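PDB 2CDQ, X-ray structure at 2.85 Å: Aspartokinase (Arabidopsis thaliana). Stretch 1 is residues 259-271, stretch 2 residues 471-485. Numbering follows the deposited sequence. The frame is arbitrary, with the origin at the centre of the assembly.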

ATOM      1  N   LEU A 259      15.364  -0.446  23.482  1.00 59.63           N
ATOM      2  CA  LEU A 259      16.392   0.573  23.292  1.00 58.98           C
ATOM      3  C   LEU A 259      16.089   1.466  22.103  1.00 58.90           C
ATOM      4  O   LEU A 259      15.196   1.174  21.318  1.00 58.82           O
ATOM      5  CB  LEU A 259      17.759  -0.082  23.143  1.00 58.80           C
ATOM      6  CG  LEU A 259      18.152  -1.014  24.290  1.00 58.61           C
ATOM      7  CD1 LEU A 259      19.219  -1.986  23.849  1.00 58.08           C
ATOM      8  CD2 LEU A 259      18.612  -0.226  25.502  1.00 59.52           C
ATOM      9  N   THR A 260      16.833   2.560  21.979  1.00 59.04           N
ATOM     10  CA  THR A 260      16.599   3.536  20.917  1.00 59.43           C
ATOM     11  C   THR A 260      16.987   2.994  19.543  1.00 59.65           C
ATOM     12  O   THR A 260      16.640   3.588  18.522  1.00 59.84           O
ATOM     13  CB  THR A 260      17.330   4.868  21.182  1.00 59.41           C
ATOM     14  OG1 THR A 260      18.714   4.615  21.441  1.00 59.96           O
ATOM     15  CG2 THR A 260      16.736   5.575  22.378  1.00 59.80           C
ATOM     16  N   CYS A 261      17.719   1.879  19.533  1.00 59.82           N
ATOM     17  CA  CYS A 261      18.004   1.093  18.324  1.00 60.08           C
ATOM     18  C   CYS A 261      18.638  -0.225  18.753  1.00 60.13           C
ATOM     19  O   CYS A 261      18.771  -0.486  19.950  1.00 60.06           O
ATOM     20  CB  CYS A 261      18.929   1.840  17.356  1.00 60.11           C
ATOM     21  SG  CYS A 261      20.630   2.049  17.935  1.00 60.74           S
ATOM     22  N   ASP A 262      19.029  -1.051  17.784  1.00 60.20           N
ATOM     23  CA  ASP A 262      19.684  -2.325  18.087  1.00 60.25           C
ATOM     24  C   ASP A 262      21.182  -2.112  18.380  1.00 59.94           C
ATOM     25  O   ASP A 262      21.923  -1.655  17.514  1.00 60.08           O
ATOM     26  CB  ASP A 262      19.454  -3.322  16.946  1.00 60.37           C
ATOM     27  CG  ASP A 262      20.148  -4.657  17.167  1.00 61.42           C
ATOM     28  OD1 ASP A 262      20.326  -5.395  16.174  1.00 62.88           O
ATOM     29  OD2 ASP A 262      20.512  -4.981  18.316  1.00 62.12           O
ATOM     30  N   PRO A 263      21.622  -2.419  19.620  1.00 59.65           N
ATOM     31  CA  PRO A 263      23.018  -2.245  20.043  1.00 59.33           C
ATOM     32  C   PRO A 263      24.023  -3.045  19.220  1.00 59.11           C
ATOM     33  O   PRO A 263      25.200  -2.681  19.161  1.00 59.22           O
ATOM     34  CB  PRO A 263      23.011  -2.735  21.496  1.00 59.27           C
ATOM     35  CG  PRO A 263      21.796  -3.570  21.615  1.00 59.51           C
ATOM     36  CD  PRO A 263      20.792  -2.938  20.721  1.00 59.53           C
ATOM     37  N   THR A 264      23.553  -4.122  18.596  1.00 58.87           N
ATOM     38  CA  THR A 264      24.339  -4.916  17.659  1.00 58.68           C
ATOM     39  C   THR A 264      24.770  -4.075  16.460  1.00 58.36           C
ATOM     40  O   THR A 264      25.785  -4.355  15.831  1.00 58.62           O
ATOM     41  CB  THR A 264      23.513  -6.107  17.140  1.00 58.80           C
ATOM     42  OG1 THR A 264      22.952  -6.817  18.251  1.00 58.99           O
ATOM     43  CG2 THR A 264      24.371  -7.061  16.315  1.00 59.54           C
ATOM     44  N   ILE A 265      23.989  -3.041  16.164  1.00 57.92           N
ATOM     45  CA  ILE A 265      24.173  -2.204  14.986  1.00 57.45           C
ATOM     46  C   ILE A 265      24.945  -0.934  15.342  1.00 57.38           C
ATOM     47  O   ILE A 265      25.824  -0.494  14.587  1.00 57.23           O
ATOM     48  CB  ILE A 265      22.796  -1.864  14.359  1.00 57.37           C
ATOM     49  CG1 ILE A 265      22.140  -3.141  13.830  1.00 57.18           C
ATOM     50  CG2 ILE A 265      22.914  -0.808  13.263  1.00 57.03           C
ATOM     51  CD1 ILE A 265      20.645  -3.076  13.737  1.00 56.58           C
ATOM     52  N   TYR A 266      24.610  -0.359  16.494  1.00 57.20           N
ATOM     53  CA  TYR A 266      25.253   0.854  16.990  1.00 57.27           C
ATOM     54  C   TYR A 266      25.290   0.812  18.522  1.00 57.53           C
ATOM     55  O   TYR A 266      24.244   0.719  19.173  1.00 57.71           O
ATOM     56  CB  TYR A 266      24.510   2.087  16.455  1.00 57.06           C
ATOM     57  CG  TYR A 266      25.080   3.442  16.846  1.00 56.45           C
ATOM     58  CD1 TYR A 266      24.239   4.462  17.267  1.00 56.66           C
ATOM     59  CD2 TYR A 266      26.448   3.709  16.778  1.00 55.87           C
ATOM     60  CE1 TYR A 266      24.739   5.713  17.617  1.00 56.57           C
ATOM     61  CE2 TYR A 266      26.962   4.961  17.136  1.00 55.01           C
ATOM     62  CZ  TYR A 266      26.098   5.957  17.555  1.00 55.50           C
ATOM     63  OH  TYR A 266      26.573   7.201  17.914  1.00 54.80           O
ATOM     64  N   LYS A 267      26.497   0.864  19.086  1.00 57.69           N
ATOM     65  CA  LYS A 267      26.720   0.644  20.527  1.00 57.99           C
ATOM     66  C   LYS A 267      25.953   1.592  21.454  1.00 57.78           C
ATOM     67  O   LYS A 267      25.686   1.255  22.611  1.00 57.96           O
ATOM     68  CB  LYS A 267      28.218   0.701  20.863  1.00 58.15           C
ATOM     69  CG  LYS A 267      29.024  -0.541  20.457  1.00 59.55           C
ATOM     70  CD  LYS A 267      28.750  -1.747  21.367  1.00 61.48           C
ATOM     71  CE  LYS A 267      29.450  -3.009  20.866  1.00 61.89           C
ATOM     72  NZ  LYS A 267      30.904  -3.019  21.182  1.00 62.18           N
ATOM     73  N   ARG A 268      25.586   2.760  20.929  1.00 57.36           N
ATOM     74  CA  ARG A 268      25.029   3.849  21.726  1.00 56.83           C
ATOM     75  C   ARG A 268      23.529   3.752  22.000  1.00 56.40           C
ATOM     76  O   ARG A 268      22.926   4.705  22.501  1.00 56.07           O
ATOM     77  CB  ARG A 268      25.343   5.182  21.053  1.00 56.92           C
ATOM     78  CG  ARG A 268      26.786   5.611  21.177  1.00 57.06           C
ATOM     79  CD  ARG A 268      26.915   6.755  22.151  1.00 58.30           C
ATOM     80  NE  ARG A 268      27.982   7.659  21.736  1.00 58.56           N
ATOM     81  CZ  ARG A 268      29.163   7.742  22.331  1.00 58.90           C
ATOM     82  NH1 ARG A 268      29.432   6.987  23.389  1.00 58.77           N
ATOM     83  NH2 ARG A 268      30.073   8.592  21.875  1.00 59.53           N
ATOM     84  N   ALA A 269      22.931   2.607  21.681  1.00 56.08           N
ATOM     85  CA  ALA A 269      21.524   2.354  21.992  1.00 55.92           C
ATOM     86  C   ALA A 269      21.227   2.667  23.462  1.00 55.90           C
ATOM     87  O   ALA A 269      21.964   2.241  24.345  1.00 56.24           O
ATOM     88  CB  ALA A 269      21.176   0.918  21.670  1.00 55.75           C
ATOM     89  N   THR A 270      20.159   3.421  23.714  1.00 55.87           N
ATOM     90  CA  THR A 270      19.806   3.879  25.067  1.00 56.01           C
ATOM     91  C   THR A 270      18.435   3.319  25.458  1.00 55.82           C
ATOM     92  O   THR A 270      17.590   3.121  24.587  1.00 55.84           O
ATOM     93  CB  THR A 270      19.793   5.436  25.135  1.00 56.10           C
ATOM     94  OG1 THR A 270      21.027   5.942  24.624  1.00 56.80           O
ATOM     95  CG2 THR A 270      19.618   5.953  26.560  1.00 56.26           C
ATOM     96  N   PRO A 271      18.218   3.030  26.761  1.00 55.66           N
ATOM     97  CA  PRO A 271      16.901   2.585  27.234  1.00 55.49           C
ATOM     98  C   PRO A 271      15.758   3.545  26.893  1.00 55.39           C
ATOM     99  O   PRO A 271      15.916   4.765  26.999  1.00 55.15           O
ATOM    100  CB  PRO A 271      17.080   2.515  28.756  1.00 55.38           C
ATOM    101  CG  PRO A 271      18.516   2.313  28.962  1.00 55.21           C
ATOM    102  CD  PRO A 271      19.203   3.060  27.860  1.00 55.57           C
ATOM    103  N   ALA A 471      22.536   0.866   4.905  1.00 49.49           N
ATOM    104  CA  ALA A 471      21.551   0.871   5.985  1.00 50.13           C
ATOM    105  C   ALA A 471      22.139   1.164   7.363  1.00 50.58           C
ATOM    106  O   ALA A 471      21.690   2.070   8.054  1.00 50.26           O
ATOM    107  CB  ALA A 471      20.788  -0.465   6.001  1.00 50.11           C
ATOM    108  N   GLU A 472      23.140   0.382   7.751  1.00 51.60           N
ATOM    109  CA  GLU A 472      23.747   0.462   9.076  1.00 52.54           C
ATOM    110  C   GLU A 472      24.327   1.855   9.359  1.00 52.73           C
ATOM    111  O   GLU A 472      24.098   2.425  10.428  1.00 52.91           O
ATOM    112  CB  GLU A 472      24.817  -0.619   9.209  1.00 52.70           C
ATOM    113  CG  GLU A 472      25.069  -1.088  10.616  1.00 54.49           C
ATOM    114  CD  GLU A 472      25.981  -2.292  10.670  1.00 57.61           C
ATOM    115  OE1 GLU A 472      26.725  -2.420  11.664  1.00 59.58           O
ATOM    116  OE2 GLU A 472      25.960  -3.113   9.728  1.00 58.66           O
ATOM    117  N   GLY A 473      25.057   2.400   8.390  1.00 52.92           N
ATOM    118  CA  GLY A 473      25.591   3.756   8.477  1.00 53.06           C
ATOM    119  C   GLY A 473      24.512   4.820   8.569  1.00 53.22           C
ATOM    120  O   GLY A 473      24.725   5.871   9.174  1.00 53.46           O
ATOM    121  N   CYS A 474      23.356   4.554   7.965  1.00 53.20           N
ATOM    122  CA  CYS A 474      22.220   5.472   8.046  1.00 53.26           C
ATOM    123  C   CYS A 474      21.605   5.459   9.438  1.00 52.90           C
ATOM    124  O   CYS A 474      21.311   6.517   9.994  1.00 53.39           O
ATOM    125  CB  CYS A 474      21.148   5.127   7.011  1.00 53.25           C
ATOM    126  SG  CYS A 474      21.535   5.622   5.329  1.00 54.94           S
ATOM    127  N   VAL A 475      21.413   4.264   9.992  1.00 52.19           N
ATOM    128  CA  VAL A 475      20.839   4.111  11.326  1.00 51.37           C
ATOM    129  C   VAL A 475      21.684   4.865  12.356  1.00 51.11           C
ATOM    130  O   VAL A 475      21.154   5.610  13.183  1.00 51.19           O
ATOM    131  CB  VAL A 475      20.675   2.623  11.720  1.00 51.16           C
ATOM    132  CG1 VAL A 475      20.315   2.494  13.184  1.00 51.00           C
ATOM    133  CG2 VAL A 475      19.605   1.962  10.866  1.00 50.51           C
ATOM    134  N   GLN A 476      22.996   4.687  12.276  1.00 50.66           N
ATOM    135  CA  GLN A 476      23.926   5.365  13.173  1.00 50.30           C
ATOM    136  C   GLN A 476      23.816   6.881  13.053  1.00 50.01           C
ATOM    137  O   GLN A 476      23.727   7.578  14.065  1.00 50.06           O
ATOM    138  CB  GLN A 476      25.359   4.913  12.897  1.00 50.30           C
ATOM    139  CG  GLN A 476      25.582   3.425  13.127  1.00 50.26           C
ATOM    140  CD  GLN A 476      26.954   2.959  12.688  1.00 50.92           C
ATOM    141  OE1 GLN A 476      27.881   3.757  12.533  1.00 50.86           O
ATOM    142  NE2 GLN A 476      27.092   1.655  12.487  1.00 51.43           N
ATOM    143  N   ALA A 477      23.811   7.380  11.819  1.00 49.57           N
ATOM    144  CA  ALA A 477      23.651   8.810  11.561  1.00 49.31           C
ATOM    145  C   ALA A 477      22.333   9.349  12.142  1.00 49.21           C
ATOM    146  O   ALA A 477      22.322  10.369  12.839  1.00 48.98           O
ATOM    147  CB  ALA A 477      23.740   9.088  10.077  1.00 49.08           C
ATOM    148  N   LEU A 478      21.234   8.647  11.871  1.00 49.14           N
ATOM    149  CA  LEU A 478      19.923   9.048  12.368  1.00 49.30           C
ATOM    150  C   LEU A 478      19.890   9.090  13.898  1.00 49.70           C
ATOM    151  O   LEU A 478      19.352  10.030  14.491  1.00 49.80           O
ATOM    152  CB  LEU A 478      18.826   8.132  11.810  1.00 49.09           C
ATOM    153  CG  LEU A 478      18.445   8.323  10.331  1.00 48.76           C
ATOM    154  CD1 LEU A 478      17.463   7.259   9.885  1.00 47.38           C
ATOM    155  CD2 LEU A 478      17.876   9.717  10.042  1.00 47.68           C
ATOM    156  N   HIS A 479      20.491   8.083  14.526  1.00 49.92           N
ATOM    157  CA  HIS A 479      20.555   8.002  15.978  1.00 50.06           C
ATOM    158  C   HIS A 479      21.355   9.164  16.552  1.00 50.63           C
ATOM    159  O   HIS A 479      20.958   9.763  17.549  1.00 50.72           O
ATOM    160  CB  HIS A 479      21.168   6.673  16.401  1.00 49.83           C
ATOM    161  CG  HIS A 479      20.989   6.361  17.852  1.00 49.66           C
ATOM    162  ND1 HIS A 479      21.836   6.844  18.825  1.00 49.27           N
ATOM    163  CD2 HIS A 479      20.062   5.609  18.494  1.00 49.41           C
ATOM    164  CE1 HIS A 479      21.435   6.405  20.008  1.00 49.57           C
ATOM    165  NE2 HIS A 479      20.364   5.652  19.833  1.00 49.15           N
ATOM    166  N   LYS A 480      22.477   9.480  15.907  1.00 51.49           N
ATOM    167  CA  LYS A 480      23.333  10.598  16.316  1.00 52.36           C
ATOM    168  C   LYS A 480      22.571  11.923  16.317  1.00 52.87           C
ATOM    169  O   LYS A 480      22.742  12.744  17.220  1.00 53.11           O
ATOM    170  CB  LYS A 480      24.556  10.705  15.395  1.00 52.43           C
ATOM    171  CG  LYS A 480      25.697   9.735  15.703  1.00 52.73           C
ATOM    172  CD  LYS A 480      26.719   9.744  14.573  1.00 53.34           C
ATOM    173  CE  LYS A 480      27.862   8.769  14.823  1.00 53.91           C
ATOM    174  NZ  LYS A 480      28.615   8.481  13.562  1.00 53.98           N
ATOM    175  N   SER A 481      21.723  12.107  15.305  1.00 53.29           N
ATOM    176  CA  SER A 481      20.981  13.347  15.098  1.00 53.63           C
ATOM    177  C   SER A 481      19.795  13.511  16.057  1.00 53.86           C
ATOM    178  O   SER A 481      19.440  14.630  16.424  1.00 53.87           O
ATOM    179  CB  SER A 481      20.498  13.410  13.645  1.00 53.67           C
ATOM    180  OG  SER A 481      19.967  14.682  13.310  1.00 54.17           O
ATOM    181  N   PHE A 482      19.193  12.393  16.456  1.00 54.25           N
ATOM    182  CA  PHE A 482      17.943  12.413  17.213  1.00 54.54           C
ATOM    183  C   PHE A 482      18.108  12.179  18.707  1.00 55.11           C
ATOM    184  O   PHE A 482      17.349  12.726  19.505  1.00 55.14           O
ATOM    185  CB  PHE A 482      16.961  11.383  16.649  1.00 54.33           C
ATOM    186  CG  PHE A 482      16.146  11.890  15.489  1.00 54.05           C
ATOM    187  CD1 PHE A 482      16.476  11.539  14.180  1.00 53.99           C
ATOM    188  CD2 PHE A 482      15.044  12.717  15.702  1.00 53.29           C
ATOM    189  CE1 PHE A 482      15.724  12.005  13.100  1.00 53.23           C
ATOM    190  CE2 PHE A 482      14.292  13.190  14.633  1.00 53.01           C
ATOM    191  CZ  PHE A 482      14.633  12.830  13.325  1.00 52.82           C
ATOM    192  N   PHE A 483      19.092  11.367  19.081  1.00 55.93           N
ATOM    193  CA  PHE A 483      19.256  10.956  20.469  1.00 56.68           C
ATOM    194  C   PHE A 483      20.562  11.437  21.090  1.00 57.29           C
ATOM    195  O   PHE A 483      20.754  11.327  22.304  1.00 57.21           O
ATOM    196  CB  PHE A 483      19.142   9.437  20.586  1.00 56.62           C
ATOM    197  CG  PHE A 483      17.817   8.896  20.136  1.00 57.40           C
ATOM    198  CD1 PHE A 483      17.701   8.238  18.916  1.00 57.96           C
ATOM    199  CD2 PHE A 483      16.682   9.047  20.928  1.00 57.66           C
ATOM    200  CE1 PHE A 483      16.474   7.736  18.490  1.00 58.10           C
ATOM    201  CE2 PHE A 483      15.451   8.551  20.514  1.00 57.81           C
ATOM    202  CZ  PHE A 483      15.346   7.895  19.292  1.00 58.46           C
ATOM    203  N   GLU A 484      21.456  11.968  20.266  1.00 58.25           N
ATOM    204  CA  GLU A 484      22.755  12.413  20.759  1.00 59.44           C
ATOM    205  C   GLU A 484      22.979  13.919  20.586  1.00 60.57           C
ATOM    206  O   GLU A 484      23.995  14.455  21.039  1.00 60.61           O
ATOM    207  CB  GLU A 484      23.888  11.611  20.106  1.00 59.19           C
ATOM    208  CG  GLU A 484      23.904  10.135  20.488  1.00 58.47           C
ATOM    209  CD  GLU A 484      24.976   9.349  19.755  1.00 57.34           C
ATOM    210  OE1 GLU A 484      26.171   9.678  19.910  1.00 57.51           O
ATOM    211  OE2 GLU A 484      24.622   8.393  19.031  1.00 55.67           O
ATOM    212  N   SER A 485      22.024  14.597  19.947  1.00 61.94           N
ATOM    213  CA  SER A 485      22.122  16.042  19.713  1.00 63.22           C
ATOM    214  C   SER A 485      21.512  16.877  20.848  1.00 64.41           C
ATOM    215  O   SER A 485      21.118  18.029  20.639  1.00 64.24           O
ATOM    216  CB  SER A 485      21.478  16.408  18.373  1.00 62.97           C
ATOM    217  OG  SER A 485      22.098  15.717  17.307  1.00 62.29           O
TER

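A loop without regular secondary structure can still be held precisely against a helix if a few polar side chains on the facing segment are shared among several partners on the loop. In this aspartokinase, residues 259–271 fold against 471–485, most of which is helix, burying 608 Å² summed over both sides, and His479 is the hub.

The first anchor is Thr260. Its CB points toward the helix, and with chi1 in the p rotamer OG1 lies 2.5 Å from His479 NE2, at the edge of the imidazole, in a hydrogen bond whose donor the geometry leaves open. The same hydroxyl accepts a bond from Thr270 N (2.9 Å from N to OG1), which ties the two ends of the loop to one point. Threonine suits the place because its methyl is useful too: CG2 sits over the face of Phe483, 3.9 Å from the ring centroid, in a CH-pi contact.

Cys261, buried like Thr260, contributes a compact, polarizable side chain. Its SG approaches the His479 ring obliquely, 3.6 Å from CD2, while CB lies 4.4 Å from Val475 CG1. The chain then turns at 262–265, where Asp262 OD2 accepts bonds from both N and OG1 of Thr264, out of contact with the helix.

The loop returns with Ile265. Its CG2 packs 3.4 Å from Glu472 CG and 4.2 Å from Val475 CG1, so the aliphatic part of a glutamate joins the valine in an apolar patch. The backbone adds a weak hydrogen bond, Gln476 NE2 to Ile265 O at 3.3 Å.

Tyr266 has the largest area covered by the opposing stretch. With chi1 at t, the ring reaches obliquely toward the C-terminal end of stretch 2, one face over Gln476 CA and its edge toward the face of His479, in an offset edge-to-face pair with planes at 78°. Its length brings OH to Glu484, where it donates to OE2 at 2.5 Å. His479 ND1 donates to that same OE2 from 3.2 Å, so one carboxylate oxygen joins the tyrosine to the histidine.

Tyr266 also opens a type I turn that ends at Ala269 and carries Arg268 to the other carboxylate oxygen: Arg268 NE lies 3.3 Å from Glu484 OE1, a hydrogen-bonded salt bridge at the edge of the guanidinium. Ala269 turns its methyl away from the helix, and its CA comes within 4.1 Å of His479 NE2. Histidine and glutamate fit these positions because each presents two polar side-chain atoms, and all four are engaged.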